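Local atomic coordinates of glycoside Hydrolase (Bacteroides uniformis, PDB entry 5TA0), a protein that probably cleaves agarose-type galactans as a family 86 glycoside hydrolase, the deposited variant holding a neoagaro-oligosaccharide in its barrel domain. Residues A[417-422]-A[444-449]; A[422-427]-A[437-442]; A[531-536]-A[548-553]; A[579-584]-A[618-623]. All blocks are in the same frame, centred on the assembly; numbering follows the deposited sequence. Where two conformers were deposited one is given.

Overall arrangement
Contact 1 (417-422 with 444-449) opens first along the chain, where helix 411-416 gives way to the nine-stranded sheet of the first beta-sandwich domain. Contact 2 (422-427 with 437-442) is nested inside that loop and shares G422 with it; the strands 434-441 and 444-451 are sheet neighbours, so the two contacts touch. Further along, contact 3 (531-536 with 548-553) closes a short loop about 35 Å from contact 1, centre to centre, linking the long strand 523-538 to edge strand 545-549. Contact 4 (579-584 with 618-623) follows in series, closing a loop of 33 residues within the C-terminal domain; its strand 619-624 pairs with 545-549, so contacts 3 and 4 meet.

Contact 1. Residues A[417-422]-A[444-449]; sequences WKDVKG and NVYFII
V420 and Y446 mark the nearest backbone approach, their CA atoms 6.1 Å apart, where an irregular loop runs beside strand 444-451. The loop begins as the chain leaves helical geometry at W417 and folds through a type II turn from W417 to V420, closed by V420 N donating to W417 O. Farther back, W417 and I448 stand too far apart for their backbones to meet, and side chains bridge the difference. Y446 carries most of the contact. Its CG lies anti to its own carbonyl carbon (chi1 -56°), which sends the ring under the turn, and V420 CA sits over the centre of one ring face, 3.9 Å from the centroid, in a CH-pi contact. V420 CG2 comes down beside Y446 CD1, the two side chains sliding past each other in opposite directions. At the far end of the ring, D419 CB touches Y446 OH at 3.4 Å. Y446 OH donates to a water oxygen 2.6 Å away, and the water donates to D419 O, which also accepts from K421 NZ. I448 crosses W417 at about a right angle, its CG2 3.8 Å from W417 CH2. K421 O is buried without a polar partner in the model. R476 bridges to the D419 carboxylate and R45 takes the carbonyls of W417 and V420. N351 accepts from the indole NE1, while M355 of helix 340-358 touches both W417 and I448, and V510 and C512 of strand 508-514 lie against V420 and Y446, wedging the loop between the barrel helix and the sheet.

Contact 2. Residues A[422-427]-A[437-442]; sequences GTRVET and DAYVDG
D437 OD1 is gripped by three groups at once: R424 NE, the backbone N of A438 and a water. The arginine bond is short and straight, R424 NE to D437 OD1 2.9 Å with an N-H...O angle of 170°, and it meets the oxygen on its syn side while lying in the guanidinium plane; the two flat groups are strongly turned against each other. The water, 2.8 Å from D437 OD1, also donates to V425 O and accepts from T427 OG1, tying the end of one strand to the other. The second carboxylate oxygen is taken by Y439, whose OH donates to D437 OD2 at 2.6 Å from above the carboxylate plane. With both oxygens so occupied the carboxylate is fixed in rotation, and the arginine and these donors would be expected to favour its charged form. R424 reaches D437 because CG is anti to the backbone N (chi1 -165°) and the chain stays extended to NE. On the way it crosses Y439 obliquely, R424 CB 3.4 Å from Y439 CE1, with the guanidinium and ring planes 15° apart. On the opposite face of the sheet the packing is apolar: V425 CG1 meets V440 CG2 at 3.6 Å, and T427 CG2 and V425 CG2 both rest on A438 CB. T423 and V440 form an antiparallel hydrogen-bonded pair, R424 and Y439 a non-hydrogen-bonded one. Helix 340-358 covers the D437 and Y439 side through M358. This is a twisted antiparallel beta hairpin of strands 423-429 and 434-441, in the mixed sheet of the first beta-sandwich domain.

Contact 3. Residues A[531-536]-A[548-553]; sequences YATDYL and NINNVK. With EDO (1,2-ethanediol), chain I.
A532 and I549 make the close-packed part of this contact, with A532 CB 4.0 Å from I549 CG1 and the CA atoms 4.5 Å apart. CG1 is anti to the carbonyl carbon of I549 (chi1 -60°), which lays it against both CA and CB of A532, while I549 CG2 faces Y531 O at 3.8 Å. The one direct hydrogen bond is from T533 N to N548 O, 3.0 Å long and nearly along the C=O axis; A532 CA adds a CH...O contact to the same oxygen. The backbones meet only briefly, where 531-536 passes the end of strand 545-549, joining the five-stranded sheet of 523-538 to the four-stranded one of 545-549 and 619-624; Y531 OH reaches E308 of barrel helix 298-315. On the outer side, water does the bridging. One water links Y531 O and N548 O to N550 N, another joins T533 OG1 to N548 N, and a third sits between the same T533 hydroxyl, 2.8 Å away, and N548 OD1. T533 itself touches N548 lightly, OG1 being 4.1 Å from N548 CB. Its carbonyl accepts a hydrogen bond from O1 of a 1,2-ethanediol, probably from the crystallisation liquor.

Contact 4. Residues A[579-584]-A[618-623]; sequences LVNGKK and NNTISL. With EDO (1,2-ethanediol), chain T.
N581 brings its side-chain amide slantwise across N619, ND2 pointing at N619 OD1 and OD1 lying against the N619 backbone, the two amide planes 29° apart. Its ND2 donates to N619 OD1 at 3.0 Å, in the plane of both amides and on a lone pair, while its OD1 accepts from T620 N at 2.9 Å. The backbone N of N581 donates to T620 O, so one asparagine bonds the opposite strand through three of its atoms. With CG anti to the carbonyl carbon (chi1 -61°), the amide turns back toward the strand from the first corner of a type I' turn, V580 to K583. A water beneath that turn takes G582 N and gives to T620 O. Farther along, L579 and S622 form an antiparallel hydrogen-bonded pair, S622 N to L579 O being 2.8 Å. On one face L579 CB lies 4.1 Å from S622 CB. V580 and I621 pack loosely on the other, V580 CG2 to I621 CG1 4.4 Å. N618 binds a 1,2-ethanediol through both ends of its amide. N619 OD1 also accepts from K616 N, and S622 OG bonds E544. Strand 619-624 lies between 545-549 and 577-580, and I562 of strand 558-568 backs V580 and I621.

Contact 1. Residues A[417-422]-A[444-449]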
loop_
_atom_site.group_PDB
_atom_site.type_symbol
_atom_site.label_atom_id
_atom_site.label_comp_id
_atom_site.label_asym_id
_atom_site.label_seq_id
_atom_site.Cartn_x
_atom_site.Cartn_y
_atom_site.Cartn_z
ATOM N N TRP A 417 8.434 12.202 -8.120
ATOM C CA TRP A 417 9.295 11.455 -7.192
ATOM C C TRP A 417 10.676 11.151 -7.767
ATOM O O TRP A 417 11.465 10.431 -7.156
ATOM C CB TRP A 417 8.578 10.151 -6.752
ATOM C CG TRP A 417 7.471 10.427 -5.777
ATOM C CD1 TRP A 417 6.151 10.744 -6.075
ATOM C CD2 TRP A 417 7.559 10.458 -4.342
ATOM N NE1 TRP A 417 5.456 10.969 -4.930
ATOM C CE2 TRP A 417 6.291 10.803 -3.852
ATOM C CE3 TRP A 417 8.590 10.223 -3.424
ATOM C CZ2 TRP A 417 6.023 10.901 -2.478
ATOM C CZ3 TRP A 417 8.315 10.307 -2.075
ATOM C CH2 TRP A 417 7.063 10.650 -1.611
ATOM N N LYS A 418 11.005 11.686 -8.945
ATOM C CA LYS A 418 12.315 11.451 -9.567
ATOM C C LYS A 418 13.434 11.867 -8.586
ATOM O O LYS A 418 13.323 12.878 -7.893
ATOM C CB LYS A 418 12.427 12.226 -10.890
ATOM C CG LYS A 418 13.590 11.828 -11.759
ATOM C CD LYS A 418 13.678 12.697 -13.001
ATOM C CE LYS A 418 14.699 12.203 -14.000
ATOM N NZ LYS A 418 16.101 12.314 -13.503
ATOM N N ASP A 419 14.468 11.033 -8.499
ATOM C CA ASP A 419 15.662 11.314 -7.704
ATOM C C ASP A 419 15.505 11.083 -6.210
ATOM O O ASP A 419 16.522 10.983 -5.520
ATOM C CB ASP A 419 16.221 12.741 -7.918
ATOM C CG ASP A 419 16.332 13.126 -9.365
ATOM O OD1 ASP A 419 17.029 12.411 -10.095
ATOM O OD2 ASP A 419 15.715 14.147 -9.766
ATOM N N VAL A 420 14.288 11.051 -5.662
ATOM C CA VAL A 420 14.082 11.047 -4.213
ATOM C C VAL A 420 14.688 9.758 -3.642
ATOM O O VAL A 420 14.334 8.653 -4.071
ATOM C CB VAL A 420 12.592 11.142 -3.840
ATOM C CG1 VAL A 420 12.394 10.947 -2.344
ATOM C CG2 VAL A 420 11.986 12.466 -4.308
ATOM N N LYS A 421 15.620 9.926 -2.701
ATOM C CA LYS A 421 16.309 8.816 -2.054
ATOM C C LYS A 421 17.092 9.433 -0.905
ATOM O O LYS A 421 17.234 10.650 -0.804
ATOM C CB LYS A 421 17.249 8.056 -3.006
ATOM C CG LYS A 421 18.447 8.871 -3.513
ATOM C CD LYS A 421 19.346 8.095 -4.479
ATOM C CE LYS A 421 18.687 7.867 -5.812
ATOM N NZ LYS A 421 18.606 9.091 -6.638
ATOM N N GLY A 422 17.604 8.563 -0.053
ATOM C CA GLY A 422 18.540 8.966 0.967
ATOM C C GLY A 422 18.105 8.602 2.368
ATOM O O GLY A 422 17.150 7.829 2.566
ATOM N N ASN A 444 21.959 16.619 -1.568
ATOM C CA ASN A 444 20.557 16.836 -1.906
ATOM C C ASN A 444 19.623 16.445 -0.781
ATOM O O ASN A 444 19.823 15.403 -0.147
ATOM C CB ASN A 444 20.188 16.037 -3.139
ATOM C CG ASN A 444 20.863 16.561 -4.376
ATOM O OD1 ASN A 444 20.718 17.734 -4.708
ATOM N ND2 ASN A 444 21.600 15.716 -5.057
ATOM N N VAL A 445 18.623 17.278 -0.537
ATOM C CA VAL A 445 17.589 16.993 0.462
ATOM C C VAL A 445 16.233 17.111 -0.206
ATOM O O VAL A 445 15.962 18.114 -0.857
ATOM C CB VAL A 445 17.651 17.951 1.661
ATOM C CG1 VAL A 445 16.646 17.548 2.741
ATOM C CG2 VAL A 445 19.057 17.971 2.229
ATOM N N TYR A 446 15.383 16.106 -0.017
ATOM C CA TYR A 446 14.043 16.030 -0.611
ATOM C C TYR A 446 13.055 16.158 0.517
ATOM O O TYR A 446 13.044 15.336 1.436
ATOM C CB TYR A 446 13.848 14.702 -1.373
ATOM C CG TYR A 446 14.895 14.528 -2.417
ATOM C CD1 TYR A 446 14.777 15.179 -3.641
ATOM C CD2 TYR A 446 16.041 13.779 -2.166
ATOM C CE1 TYR A 446 15.758 15.068 -4.595
ATOM C CE2 TYR A 446 17.041 13.655 -3.126
ATOM C CZ TYR A 446 16.879 14.307 -4.336
ATOM O OH TYR A 446 17.858 14.242 -5.300
ATOM N N PHE A 447 12.246 17.219 0.472
ATOM C CA PHE A 447 11.256 17.544 1.483
ATOM C C PHE A 447 9.881 17.379 0.833
ATOM O O PHE A 447 9.545 18.112 -0.116
ATOM C CB PHE A 447 11.505 18.982 1.942
ATOM C CG PHE A 447 10.695 19.451 3.123
ATOM C CD1 PHE A 447 10.050 18.607 4.017
ATOM C CD2 PHE A 447 10.652 20.832 3.373
ATOM C CE1 PHE A 447 9.356 19.118 5.105
ATOM C CE2 PHE A 447 9.995 21.329 4.472
ATOM C CZ PHE A 447 9.360 20.483 5.330
ATOM N N ILE A 448 9.133 16.367 1.278
ATOM C CA ILE A 448 7.853 16.019 0.629
ATOM C C ILE A 448 6.721 16.396 1.542
ATOM O O ILE A 448 6.731 16.067 2.722
ATOM C CB ILE A 448 7.758 14.509 0.295
ATOM C CG1 ILE A 448 8.992 14.010 -0.461
ATOM C CG2 ILE A 448 6.500 14.213 -0.493
ATOM C CD1 ILE A 448 9.962 13.206 0.369
ATOM N N ILE A 449 5.722 17.103 0.995
ATOM C CA ILE A 449 4.585 17.568 1.777
ATOM C C ILE A 449 3.318 17.254 0.998
ATOM O O ILE A 449 3.258 17.528 -0.193
ATOM C CB ILE A 449 4.667 19.084 2.114
ATOM C CG1 ILE A 449 6.086 19.450 2.599
ATOM C CG2 ILE A 449 3.590 19.475 3.108
ATOM C CD1 ILE A 449 6.310 20.937 2.826
HETATM O O HOH W 1 19.437 12.161 -5.325
#

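Contact 2. Residues A[422-427]-A[437-442]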
loop_
_atom_site.group_PDB
_atom_site.type_symbol
_atom_site.label_atom_id
_atom_site.label_comp_id
_atom_site.label_asym_id
_atom_site.label_seq_id
_atom_site.Cartn_x
_atom_site.Cartn_y
_atom_site.Cartn_z
ATOM N N GLY A 422 17.604 8.563 -0.053
ATOM C CA GLY A 422 18.540 8.966 0.967
ATOM C C GLY A 422 18.105 8.602 2.368
ATOM O O GLY A 422 17.150 7.829 2.566
ATOM N N THR A 423 18.810 9.171 3.343
ATOM C CA THR A 423 18.588 8.879 4.760
ATOM C C THR A 423 17.424 9.728 5.254
ATOM O O THR A 423 17.393 10.959 5.040
ATOM C CB THR A 423 19.853 9.205 5.583
ATOM O OG1 THR A 423 20.917 8.348 5.143
ATOM C CG2 THR A 423 19.620 9.050 7.051
ATOM N N ARG A 424 16.445 9.085 5.895
ATOM C CA ARG A 424 15.285 9.790 6.395
ATOM C C ARG A 424 15.675 10.714 7.535
ATOM O O ARG A 424 16.437 10.307 8.428
ATOM C CB ARG A 424 14.242 8.799 6.891
ATOM C CG ARG A 424 12.851 9.375 7.105
ATOM C CD ARG A 424 11.888 8.289 7.542
ATOM N NE ARG A 424 10.540 8.788 7.732
ATOM C CZ ARG A 424 9.625 8.200 8.502
ATOM N NH1 ARG A 424 9.914 7.088 9.175
ATOM N NH2 ARG A 424 8.427 8.755 8.640
ATOM N N VAL A 425 15.104 11.914 7.537
ATOM C CA VAL A 425 15.341 12.882 8.592
ATOM C C VAL A 425 14.029 13.388 9.137
ATOM O O VAL A 425 12.968 13.296 8.482
ATOM C CB VAL A 425 16.283 14.043 8.159
ATOM C CG1 VAL A 425 17.669 13.505 7.888
ATOM C CG2 VAL A 425 15.714 14.797 6.948
ATOM N N GLU A 426 14.082 13.926 10.340
ATOM C CA GLU A 426 12.877 14.363 11.024
ATOM C C GLU A 426 12.184 15.556 10.381
ATOM O O GLU A 426 12.826 16.549 10.037
ATOM C CB GLU A 426 13.186 14.717 12.468
ATOM C CG GLU A 426 11.913 14.968 13.242
ATOM C CD GLU A 426 12.069 15.772 14.490
ATOM O OE1 GLU A 426 13.123 16.382 14.748
ATOM O OE2 GLU A 426 11.058 15.778 15.223
ATOM N N THR A 427 10.862 15.458 10.278
ATOM C CA THR A 427 10.006 16.579 9.909
ATOM C C THR A 427 8.863 16.654 10.901
ATOM O O THR A 427 8.473 15.648 11.474
ATOM C CB THR A 427 9.424 16.444 8.493
ATOM O OG1 THR A 427 8.652 15.231 8.398
ATOM C CG2 THR A 427 10.518 16.464 7.458
ATOM N N ASP A 437 7.570 14.443 5.085
ATOM C CA ASP A 437 8.692 13.494 5.217
ATOM C C ASP A 437 9.891 14.098 4.490
ATOM O O ASP A 437 9.751 15.055 3.705
ATOM C CB ASP A 437 8.280 12.109 4.646
ATOM C CG ASP A 437 9.023 10.939 5.272
ATOM O OD1 ASP A 437 9.961 11.112 6.080
ATOM O OD2 ASP A 437 8.648 9.802 4.897
ATOM N N ALA A 438 11.085 13.570 4.747
ATOM C CA ALA A 438 12.285 14.101 4.107
ATOM C C ALA A 438 13.411 13.103 4.102
ATOM O O ALA A 438 13.522 12.284 5.025
ATOM C CB ALA A 438 12.739 15.373 4.795
ATOM N N TYR A 439 14.243 13.192 3.065
ATOM C CA TYR A 439 15.358 12.260 2.824
ATOM C C TYR A 439 16.570 13.036 2.330
ATOM O O TYR A 439 16.446 13.922 1.469
ATOM C CB TYR A 439 14.950 11.128 1.832
ATOM C CG TYR A 439 13.776 10.331 2.369
ATOM C CD1 TYR A 439 14.007 9.213 3.160
ATOM C CD2 TYR A 439 12.472 10.754 2.199
ATOM C CE1 TYR A 439 12.963 8.506 3.745
ATOM C CE2 TYR A 439 11.421 10.065 2.786
ATOM C CZ TYR A 439 11.669 8.947 3.560
ATOM O OH TYR A 439 10.658 8.253 4.185
ATOM N N VAL A 440 17.731 12.689 2.872
ATOM C CA VAL A 440 19.002 13.374 2.579
ATOM C C VAL A 440 19.925 12.440 1.806
ATOM O O VAL A 440 20.304 11.372 2.298
ATOM C CB VAL A 440 19.709 13.757 3.887
ATOM C CG1 VAL A 440 21.102 14.334 3.595
ATOM C CG2 VAL A 440 18.882 14.752 4.701
ATOM N N ASP A 441 20.247 12.821 0.583
ATOM C CA ASP A 441 21.147 12.084 -0.274
ATOM C C ASP A 441 22.362 12.941 -0.573
ATOM O O ASP A 441 22.391 13.658 -1.570
ATOM C CB ASP A 441 20.474 11.707 -1.591
ATOM C CG ASP A 441 21.383 10.888 -2.508
ATOM O OD1 ASP A 441 22.207 10.116 -1.999
ATOM O OD2 ASP A 441 21.226 10.982 -3.726
ATOM N N GLY A 442 23.347 12.858 0.307
ATOM C CA GLY A 442 24.590 13.646 0.129
ATOM C C GLY A 442 24.340 15.137 0.230
ATOM O O GLY A 442 24.003 15.641 1.282
HETATM O O HOH W 2 10.299 12.906 8.168
#

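Contact 3. Residues A[531-536]-A[548-553]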
loop_
_atom_site.group_PDB
_atom_site.type_symbol
_atom_site.label_atom_id
_atom_site.label_comp_id
_atom_site.label_asym_id
_atom_site.label_seq_id
_atom_site.Cartn_x
_atom_site.Cartn_y
_atom_site.Cartn_z
ATOM N N TYR A 531 2.214 -1.735 21.310
ATOM C CA TYR A 531 0.849 -2.236 21.214
ATOM C C TYR A 531 0.287 -2.492 22.602
ATOM O O TYR A 531 1.033 -2.713 23.545
ATOM C CB TYR A 531 0.841 -3.510 20.359
ATOM C CG TYR A 531 1.322 -3.213 18.967
ATOM C CD1 TYR A 531 0.442 -2.778 17.988
ATOM C CD2 TYR A 531 2.665 -3.293 18.654
ATOM C CE1 TYR A 531 0.893 -2.424 16.714
ATOM C CE2 TYR A 531 3.130 -2.968 17.384
ATOM C CZ TYR A 531 2.228 -2.541 16.422
ATOM O OH TYR A 531 2.682 -2.170 15.159
ATOM N N ALA A 532 -1.022 -2.447 22.718
ATOM C CA ALA A 532 -1.706 -2.737 23.983
ATOM C C ALA A 532 -1.852 -4.242 24.191
ATOM O O ALA A 532 -1.683 -5.068 23.282
ATOM C CB ALA A 532 -3.066 -2.072 23.996
ATOM N N THR A 533 -2.207 -4.623 25.417
ATOM C CA THR A 533 -2.426 -6.011 25.733
ATOM C C THR A 533 -3.730 -6.575 25.183
ATOM O O THR A 533 -3.872 -7.771 25.097
ATOM C CB THR A 533 -2.423 -6.274 27.246
ATOM O OG1 THR A 533 -3.485 -5.534 27.861
ATOM C CG2 THR A 533 -1.081 -5.844 27.881
ATOM N N ASP A 534 -4.677 -5.710 24.829
ATOM C CA ASP A 534 -5.989 -6.138 24.356
ATOM C C ASP A 534 -6.496 -5.117 23.339
ATOM O O ASP A 534 -5.856 -4.098 23.104
ATOM C CB ASP A 534 -6.953 -6.250 25.555
ATOM C CG ASP A 534 -8.065 -7.250 25.353
ATOM O OD1 ASP A 534 -8.322 -7.711 24.224
ATOM O OD2 ASP A 534 -8.695 -7.590 26.392
ATOM N N TYR A 535 -7.669 -5.375 22.769
ATOM C CA TYR A 535 -8.198 -4.560 21.691
ATOM C C TYR A 535 -9.718 -4.742 21.596
ATOM O O TYR A 535 -10.285 -5.548 22.336
ATOM C CB TYR A 535 -7.479 -4.928 20.369
ATOM C CG TYR A 535 -8.095 -6.060 19.580
ATOM C CD1 TYR A 535 -8.323 -5.934 18.200
ATOM C CD2 TYR A 535 -8.457 -7.263 20.201
ATOM C CE1 TYR A 535 -8.928 -6.962 17.481
ATOM C CE2 TYR A 535 -9.041 -8.298 19.488
ATOM C CZ TYR A 535 -9.278 -8.136 18.115
ATOM O OH TYR A 535 -9.879 -9.164 17.406
ATOM N N LEU A 536 -10.347 -3.965 20.721
ATOM C CA LEU A 536 -11.748 -4.172 20.287
ATOM C C LEU A 536 -12.742 -4.238 21.450
ATOM O O LEU A 536 -13.267 -5.310 21.781
ATOM C CB LEU A 536 -11.854 -5.402 19.370
ATOM C CG LEU A 536 -13.206 -5.568 18.632
ATOM C CD1 LEU A 536 -13.628 -4.324 17.872
ATOM C CD2 LEU A 536 -13.102 -6.764 17.706
ATOM N N ASN A 548 -3.644 -1.156 28.433
ATOM C CA ASN A 548 -2.302 -1.176 28.995
ATOM C C ASN A 548 -1.266 -1.340 27.900
ATOM O O ASN A 548 -1.374 -2.263 27.098
ATOM C CB ASN A 548 -2.169 -2.333 29.981
ATOM C CG ASN A 548 -3.066 -2.170 31.184
ATOM O OD1 ASN A 548 -4.129 -2.783 31.263
ATOM N ND2 ASN A 548 -2.669 -1.314 32.090
ATOM N N ILE A 549 -0.259 -0.460 27.899
ATOM C CA ILE A 549 0.847 -0.506 26.944
ATOM C C ILE A 549 2.114 -0.566 27.778
ATOM O O ILE A 549 2.479 0.426 28.435
ATOM C CB ILE A 549 0.841 0.687 25.981
ATOM C CG1 ILE A 549 -0.459 0.715 25.159
ATOM C CG2 ILE A 549 2.057 0.623 25.055
ATOM C CD1 ILE A 549 -0.556 1.835 24.146
ATOM N N ASN A 550 2.792 -1.708 27.724
ATOM C CA ASN A 550 3.881 -2.036 28.639
ATOM C C ASN A 550 5.233 -2.257 27.968
ATOM O O ASN A 550 5.328 -2.425 26.751
ATOM C CB ASN A 550 3.476 -3.293 29.430
ATOM C CG ASN A 550 2.221 -3.096 30.259
ATOM O OD1 ASN A 550 1.936 -1.998 30.744
ATOM N ND2 ASN A 550 1.445 -4.182 30.411
ATOM N N ASN A 551 6.301 -2.272 28.777
ATOM C CA ASN A 551 7.688 -2.387 28.332
ATOM C C ASN A 551 8.113 -1.257 27.376
ATOM O O ASN A 551 8.923 -1.466 26.484
ATOM C CB ASN A 551 7.980 -3.777 27.713
ATOM C CG ASN A 551 8.695 -4.742 28.659
ATOM O OD1 ASN A 551 9.449 -4.363 29.589
ATOM N ND2 ASN A 551 8.533 -6.020 28.371
ATOM N N VAL A 552 7.561 -0.060 27.591
ATOM C CA VAL A 552 7.928 1.108 26.800
ATOM C C VAL A 552 9.287 1.617 27.264
ATOM O O VAL A 552 9.508 1.823 28.448
ATOM C CB VAL A 552 6.877 2.221 26.942
ATOM C CG1 VAL A 552 7.342 3.525 26.287
ATOM C CG2 VAL A 552 5.532 1.757 26.374
ATOM N N LYS A 553 10.191 1.793 26.318
ATOM C CA LYS A 553 11.537 2.257 26.615
ATOM C C LYS A 553 11.596 3.769 26.435
ATOM O O LYS A 553 11.297 4.294 25.369
ATOM C CB LYS A 553 12.545 1.527 25.723
ATOM C CG LYS A 553 12.409 0.002 25.713
ATOM C CD LYS A 553 12.426 -0.695 27.083
ATOM C CE LYS A 553 13.646 -0.310 27.928
ATOM N NZ LYS A 553 13.905 -1.169 29.126
HETATM C C1 EDO I . -1.040 -10.347 24.830
HETATM O O1 EDO I . -1.568 -9.272 24.057
HETATM C C2 EDO I . 0.235 -9.875 25.498
HETATM O O2 EDO I . 0.015 -8.617 26.135
HETATM O O HOH W 3 1.367 -3.714 26.178
HETATM O O HOH W 4 -4.848 -3.355 26.944
HETATM O O HOH W 5 -3.419 -5.813 30.671
#

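Contact 4. Residues A[579-584]-A[618-623]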
loop_
_atom_site.group_PDB
_atom_site.type_symbol
_atom_site.label_atom_id
_atom_site.label_comp_id
_atom_site.label_asym_id
_atom_site.label_seq_id
_atom_site.Cartn_x
_atom_site.Cartn_y
_atom_site.Cartn_z
ATOM N N LEU A 579 -7.333 9.589 30.228
ATOM C CA LEU A 579 -6.353 9.621 31.295
ATOM C C LEU A 579 -5.213 8.685 30.949
ATOM O O LEU A 579 -5.446 7.531 30.599
ATOM C CB LEU A 579 -6.982 9.161 32.615
ATOM C CG LEU A 579 -8.185 9.957 33.135
ATOM C CD1 LEU A 579 -8.774 9.289 34.364
ATOM C CD2 LEU A 579 -7.768 11.384 33.437
ATOM N N VAL A 580 -3.982 9.176 31.085
ATOM C CA VAL A 580 -2.791 8.375 30.847
ATOM C C VAL A 580 -2.055 8.355 32.170
ATOM O O VAL A 580 -1.643 9.413 32.675
ATOM C CB VAL A 580 -1.915 8.951 29.722
ATOM C CG1 VAL A 580 -0.672 8.090 29.533
ATOM C CG2 VAL A 580 -2.697 9.036 28.421
ATOM N N ASN A 581 -1.897 7.171 32.742
ATOM C CA ASN A 581 -1.321 7.033 34.079
ATOM C C ASN A 581 -1.976 7.972 35.107
ATOM O O ASN A 581 -1.290 8.596 35.926
ATOM C CB ASN A 581 0.190 7.222 34.008
ATOM C CG ASN A 581 0.831 6.186 33.117
ATOM O OD1 ASN A 581 0.371 5.045 33.096
ATOM N ND2 ASN A 581 1.856 6.569 32.374
ATOM N N GLY A 582 -3.296 8.059 35.014
ATOM C CA GLY A 582 -4.079 8.903 35.921
ATOM C C GLY A 582 -4.095 10.388 35.609
ATOM O O GLY A 582 -4.787 11.135 36.315
ATOM N N LYS A 583 -3.373 10.841 34.580
ATOM C CA LYS A 583 -3.282 12.266 34.238
ATOM C C LYS A 583 -4.126 12.578 33.011
ATOM O O LYS A 583 -4.087 11.835 32.016
ATOM C CB LYS A 583 -1.835 12.655 33.948
ATOM C CG LYS A 583 -0.840 12.342 35.065
ATOM C CD LYS A 583 -1.082 13.177 36.299
ATOM N N LYS A 584 -4.863 13.680 33.054
ATOM C CA LYS A 584 -5.695 14.103 31.931
ATOM C C LYS A 584 -4.851 14.506 30.727
ATOM O O LYS A 584 -3.853 15.208 30.863
ATOM C CB LYS A 584 -6.612 15.271 32.321
ATOM C CG LYS A 584 -7.557 15.667 31.198
ATOM C CD LYS A 584 -8.678 16.593 31.642
ATOM C CE LYS A 584 -9.555 16.949 30.448
ATOM N NZ LYS A 584 -10.287 15.767 29.911
ATOM N N ASN A 618 5.410 1.002 32.030
ATOM C CA ASN A 618 4.095 0.367 31.976
ATOM C C ASN A 618 3.037 1.436 32.130
ATOM O O ASN A 618 3.017 2.200 33.119
ATOM C CB ASN A 618 3.952 -0.705 33.067
ATOM C CG ASN A 618 4.919 -1.866 32.897
ATOM O OD1 ASN A 618 5.445 -2.125 31.819
ATOM N ND2 ASN A 618 5.206 -2.557 34.016
ATOM N N ASN A 619 2.159 1.537 31.145
ATOM C CA ASN A 619 1.240 2.660 31.019
ATOM C C ASN A 619 -0.196 2.211 31.000
ATOM O O ASN A 619 -0.531 1.229 30.321
ATOM C CB ASN A 619 1.526 3.415 29.724
ATOM C CG ASN A 619 2.937 3.931 29.675
ATOM O OD1 ASN A 619 3.224 4.982 30.246
ATOM N ND2 ASN A 619 3.829 3.200 29.038
ATOM N N THR A 620 -1.056 2.957 31.686
ATOM C CA THR A 620 -2.484 2.672 31.739
ATOM C C THR A 620 -3.203 3.823 31.022
ATOM O O THR A 620 -3.052 4.982 31.429
ATOM C CB THR A 620 -2.930 2.542 33.215
ATOM O OG1 THR A 620 -2.170 1.503 33.854
ATOM C CG2 THR A 620 -4.418 2.229 33.315
ATOM N N ILE A 621 -3.969 3.509 29.964
ATOM C CA ILE A 621 -4.649 4.483 29.129
ATOM C C ILE A 621 -6.146 4.242 29.301
ATOM O O ILE A 621 -6.632 3.159 28.958
ATOM C CB ILE A 621 -4.210 4.334 27.656
ATOM C CG1 ILE A 621 -2.724 4.730 27.525
ATOM C CG2 ILE A 621 -5.110 5.169 26.750
ATOM C CD1 ILE A 621 -2.026 4.279 26.250
ATOM N N SER A 622 -6.856 5.231 29.854
ATOM C CA SER A 622 -8.274 5.110 30.187
ATOM C C SER A 622 -9.090 6.037 29.298
ATOM O O SER A 622 -8.752 7.201 29.149
ATOM C CB SER A 622 -8.454 5.463 31.672
ATOM O OG SER A 622 -9.768 5.834 31.992
ATOM N N LEU A 623 -10.172 5.510 28.733
ATOM C CA LEU A 623 -11.094 6.275 27.900
ATOM C C LEU A 623 -12.497 6.219 28.469
ATOM O O LEU A 623 -12.952 5.167 28.874
ATOM C CB LEU A 623 -11.135 5.719 26.481
ATOM C CG LEU A 623 -9.840 5.791 25.684
ATOM C CD1 LEU A 623 -9.998 4.981 24.412
ATOM C CD2 LEU A 623 -9.498 7.222 25.348
HETATM C C1 EDO T . 7.615 -5.285 33.498
HETATM O O1 EDO T . 6.462 -5.090 34.273
HETATM C C2 EDO T . 7.336 -5.633 32.062
HETATM O O2 EDO T . 6.658 -4.568 31.431
HETATM O O HOH W 6 -4.857 6.249 33.372
#